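Local coordinates for protein arabinose metabolism transcriptional repressor (Bacillus subtilis, PDB 4EGZ) that probably represses arabinose metabolism genes by binding operator DNA through a GntR-family winged helix-turn-helix domain, at residues P48-L53 against T63-I68. Sequence-based numbering, arbitrary orientation.
Sequences PTENEL and TIRKAI. With nucleotides of chain D.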
loop_
_atom_site.group_PDB
_atom_site.type_symbol
_atom_site.label_atom_id
_atom_site.label_comp_id
_atom_site.label_asym_id
_atom_site.label_seq_id
_atom_site.Cartn_x
_atom_site.Cartn_y
_atom_site.Cartn_z
ATOM N N PRO B 48 12.714 -19.439 -5.753
ATOM C CA PRO B 48 11.705 -19.583 -6.790
ATOM C C PRO B 48 11.078 -18.232 -6.884
ATOM O O PRO B 48 10.739 -17.644 -5.856
ATOM C CB PRO B 48 10.723 -20.583 -6.183
ATOM C CG PRO B 48 11.554 -21.406 -5.269
ATOM C CD PRO B 48 12.594 -20.475 -4.712
ATOM N N THR B 49 10.920 -17.727 -8.092
ATOM C CA THR B 49 10.318 -16.387 -8.192
ATOM C C THR B 49 9.091 -15.768 -7.516
ATOM O O THR B 49 8.317 -16.484 -6.877
ATOM C CB THR B 49 10.054 -16.628 -9.701
ATOM O OG1 THR B 49 10.762 -15.654 -10.476
ATOM C CG2 THR B 49 8.579 -16.533 -10.032
ATOM N N GLU B 50 8.854 -14.478 -7.706
ATOM C CA GLU B 50 7.724 -13.855 -7.026
ATOM C C GLU B 50 6.408 -14.432 -7.533
ATOM O O GLU B 50 5.520 -14.789 -6.740
ATOM C CB GLU B 50 7.775 -12.339 -7.160
ATOM C CG GLU B 50 8.860 -11.679 -6.319
ATOM C CD GLU B 50 8.942 -10.170 -6.554
ATOM O OE1 GLU B 50 8.101 -9.634 -7.321
ATOM O OE2 GLU B 50 9.849 -9.527 -5.975
ATOM N N ASN B 51 6.311 -14.561 -8.854
ATOM C CA ASN B 51 5.155 -15.174 -9.499
ATOM C C ASN B 51 4.924 -16.597 -8.996
ATOM O O ASN B 51 3.837 -16.943 -8.513
ATOM C CB ASN B 51 5.349 -15.186 -11.019
ATOM C CG ASN B 51 4.032 -15.151 -11.780
ATOM O OD1 ASN B 51 3.463 -14.080 -12.006
ATOM N ND2 ASN B 51 3.545 -16.318 -12.184
ATOM N N GLU B 52 5.966 -17.414 -9.112
ATOM C CA GLU B 52 5.926 -18.788 -8.640
ATOM C C GLU B 52 5.482 -18.824 -7.188
ATOM O O GLU B 52 4.565 -19.561 -6.827
ATOM C CB GLU B 52 7.301 -19.450 -8.783
ATOM C CG GLU B 52 7.306 -20.933 -8.470
ATOM C CD GLU B 52 6.331 -21.708 -9.338
ATOM O OE1 GLU B 52 5.949 -21.194 -10.412
ATOM O OE2 GLU B 52 5.939 -22.827 -8.942
ATOM N N LEU B 53 6.134 -18.011 -6.362
ATOM C CA LEU B 53 5.856 -17.984 -4.934
ATOM C C LEU B 53 4.386 -17.703 -4.674
ATOM O O LEU B 53 3.767 -18.345 -3.825
ATOM C CB LEU B 53 6.731 -16.949 -4.229
ATOM C CG LEU B 53 7.988 -17.449 -3.518
ATOM C CD1 LEU B 53 8.237 -18.900 -3.851
ATOM C CD2 LEU B 53 9.198 -16.587 -3.851
ATOM N N THR B 63 2.031 -9.545 -0.817
ATOM C CA THR B 63 2.331 -10.336 0.375
ATOM C C THR B 63 3.726 -10.965 0.258
ATOM O O THR B 63 4.557 -10.888 1.188
ATOM C CB THR B 63 1.244 -11.400 0.606
ATOM O OG1 THR B 63 0.034 -10.750 1.029
ATOM C CG2 THR B 63 1.680 -12.416 1.665
ATOM N N ILE B 64 3.985 -11.552 -0.907
ATOM C CA ILE B 64 5.286 -12.131 -1.221
ATOM C C ILE B 64 6.396 -11.090 -1.108
ATOM O O ILE B 64 7.424 -11.316 -0.462
ATOM C CB ILE B 64 5.307 -12.692 -2.653
ATOM C CG1 ILE B 64 4.233 -13.771 -2.829
ATOM C CG2 ILE B 64 6.676 -13.249 -2.980
ATOM C CD1 ILE B 64 4.446 -14.999 -1.957
ATOM N N ARG B 65 6.178 -9.948 -1.753
ATOM C CA ARG B 65 7.156 -8.869 -1.759
ATOM C C ARG B 65 7.393 -8.312 -0.358
ATOM O O ARG B 65 8.498 -7.909 -0.025
ATOM C CB ARG B 65 6.725 -7.752 -2.711
ATOM C CG ARG B 65 6.827 -8.119 -4.181
ATOM C CD ARG B 65 6.687 -6.882 -5.063
ATOM N NE ARG B 65 7.530 -5.785 -4.598
ATOM C CZ ARG B 65 8.814 -5.649 -4.911
ATOM N NH1 ARG B 65 9.406 -6.546 -5.691
ATOM N NH2 ARG B 65 9.503 -4.622 -4.433
ATOM N N LYS B 66 6.351 -8.283 0.460
ATOM C CA LYS B 66 6.498 -7.837 1.838
ATOM C C LYS B 66 7.427 -8.810 2.606
ATOM O O LYS B 66 8.416 -8.395 3.239
ATOM C CB LYS B 66 5.114 -7.709 2.481
ATOM C CG LYS B 66 5.093 -7.495 3.992
ATOM C CD LYS B 66 5.899 -6.283 4.416
ATOM C CE LYS B 66 5.657 -5.953 5.886
ATOM N NZ LYS B 66 6.834 -5.287 6.537
ATOM N N ALA B 67 7.136 -10.106 2.517
ATOM C CA ALA B 67 8.005 -11.108 3.150
ATOM C C ALA B 67 9.465 -10.992 2.688
ATOM O O ALA B 67 10.393 -10.836 3.498
ATOM C CB ALA B 67 7.477 -12.516 2.879
ATOM N N ILE B 68 9.660 -11.063 1.377
ATOM C CA ILE B 68 10.991 -10.960 0.793
ATOM C C ILE B 68 11.713 -9.676 1.208
ATOM O O ILE B 68 12.871 -9.709 1.605
ATOM C CB ILE B 68 10.917 -11.039 -0.732
ATOM C CG1 ILE B 68 10.650 -12.485 -1.162
ATOM C CG2 ILE B 68 12.209 -10.530 -1.350
ATOM C CD1 ILE B 68 10.294 -12.640 -2.624
ATOM P P DT D 6 11.761 -12.198 -9.103
ATOM O OP1 DT D 6 12.590 -12.803 -8.033
ATOM O OP2 DT D 6 10.309 -12.483 -9.179
ATOM O "O5'" DT D 6 11.962 -10.608 -9.026
ATOM C "C5'" DT D 6 13.287 -10.087 -8.978
ATOM C "C4'" DT D 6 13.335 -8.575 -9.117
ATOM O "O4'" DT D 6 12.648 -8.166 -10.331
ATOM C "C3'" DT D 6 12.687 -7.810 -7.968
ATOM O "O3'" DT D 6 13.473 -6.667 -7.669
ATOM C "C2'" DT D 6 11.330 -7.432 -8.544
ATOM C "C1'" DT D 6 11.726 -7.156 -9.987
ATOM N N1 DT D 6 10.587 -7.170 -10.938
ATOM C C2 DT D 6 10.405 -6.069 -11.736
ATOM O O2 DT D 6 11.142 -5.104 -11.707
ATOM N N3 DT D 6 9.336 -6.137 -12.581
ATOM C C4 DT D 6 8.434 -7.168 -12.715
ATOM O O4 DT D 6 7.506 -7.112 -13.525
ATOM C C5 DT D 6 8.679 -8.297 -11.845
ATOM C C7 DT D 6 7.769 -9.489 -11.878
ATOM C C6 DT D 6 9.726 -8.246 -11.004
ATOM P P DG D 7 13.143 -5.775 -6.373
ATOM O OP1 DG D 7 14.426 -5.376 -5.760
ATOM O OP2 DG D 7 12.133 -6.495 -5.566
ATOM O "O5'" DG D 7 12.449 -4.462 -6.987
ATOM C "C5'" DG D 7 13.160 -3.607 -7.874
ATOM C "C4'" DG D 7 12.363 -2.354 -8.227
ATOM O "O4'" DG D 7 11.424 -2.628 -9.301
ATOM C "C3'" DG D 7 11.558 -1.748 -7.078
ATOM O "O3'" DG D 7 11.785 -0.346 -7.024
ATOM C "C2'" DG D 7 10.109 -2.078 -7.420
ATOM C "C1'" DG D 7 10.139 -2.170 -8.941
ATOM N N9 DG D 7 9.145 -3.090 -9.481
ATOM C C8 DG D 7 8.963 -4.413 -9.168
ATOM N N7 DG D 7 7.981 -4.969 -9.827
ATOM C C5 DG D 7 7.477 -3.951 -10.618
ATOM C C6 DG D 7 6.403 -3.951 -11.544
ATOM O O6 DG D 7 5.656 -4.896 -11.854
ATOM N N1 DG D 7 6.233 -2.694 -12.140
ATOM C C2 DG D 7 7.006 -1.586 -11.854
ATOM N N2 DG D 7 6.724 -0.446 -12.499
ATOM N N3 DG D 7 8.007 -1.580 -10.986
ATOM C C4 DG D 7 8.186 -2.790 -10.415
ATOM P P DA D 5 11.042 -15.708 -14.830
ATOM O OP1 DA D 5 12.036 -16.777 -14.577
ATOM O OP2 DA D 5 9.588 -16.008 -14.856
ATOM O "O5'" DA D 5 11.288 -14.561 -13.748
ATOM C "C5'" DA D 5 12.617 -14.126 -13.509
ATOM C "C4'" DA D 5 12.601 -12.753 -12.872
ATOM O "O4'" DA D 5 12.210 -11.774 -13.864
ATOM C "C3'" DA D 5 11.631 -12.616 -11.704
ATOM O "O3'" DA D 5 12.419 -12.594 -10.515
ATOM C "C2'" DA D 5 10.881 -11.307 -11.964
ATOM C "C1'" DA D 5 11.546 -10.719 -13.210
ATOM N N9 DA D 5 10.643 -10.096 -14.175
ATOM C C8 DA D 5 9.584 -10.655 -14.840
ATOM N N7 DA D 5 8.971 -9.819 -15.654
ATOM C C5 DA D 5 9.685 -8.633 -15.518
ATOM C C6 DA D 5 9.561 -7.342 -16.093
ATOM N N6 DA D 5 8.644 -6.959 -16.991
ATOM N N1 DA D 5 10.452 -6.411 -15.710
ATOM C C2 DA D 5 11.398 -6.721 -14.822
ATOM N N3 DA D 5 11.620 -7.883 -14.214
ATOM C C4 DA D 5 10.719 -8.797 -14.608
#
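Glu50 and Arg65 join the two helices of the helix-turn-helix at the DNA surface of this GntR-family winged domain: helix 50-57 brings the carboxylate, and the recognition helix 61-73 brings the guanidinium. The salt bridge runs from Glu50 OE2 to Arg65 NH1 at 3.0 Å. The two flat groups are turned 67° apart; OE2 approaches the guanidinium obliquely, and OE1 lies at its edge, in plane. Glu50 gets there on a chain that is extended beyond CG, whereas Arg65 reaches it with a bend at chi3 (48°). The other carboxylate oxygen, OE1, forms a salt bridge with Arg61 NE at the start of the recognition helix.

The same NH1 of Arg65 donates to OP2 of DG7 of chain D at 2.7 Å, so one nitrogen serves both the carboxylate and the DNA backbone, and C8 of the DG7 base lies over one face of the guanidinium. With an alanine here instead of Arg65, the DG7 phosphate and Glu50 OE2 would probably both lose this positive partner, leaving the carboxylate near DNA phosphate oxygens.

On the side away from the DNA the helices meet through carbon. Ile64 points toward helix 50-57, and its CD1 reaches Leu53 CB at 3.8 Å; its CG2 lies against the backbone and CG of Glu50. One turn on, Ile68 CD1 sits 4.1 Å from Glu50 CG, against the aliphatic part of the acid.

The start of helix 50-57 grips the preceding phosphate. Thr49 OG1 makes a weak bond to OP2 of DT6 of chain D, and the firmer hold on that same oxygen is the Glu50 backbone N, 2.9 Å away with an N-H...O angle of 163°.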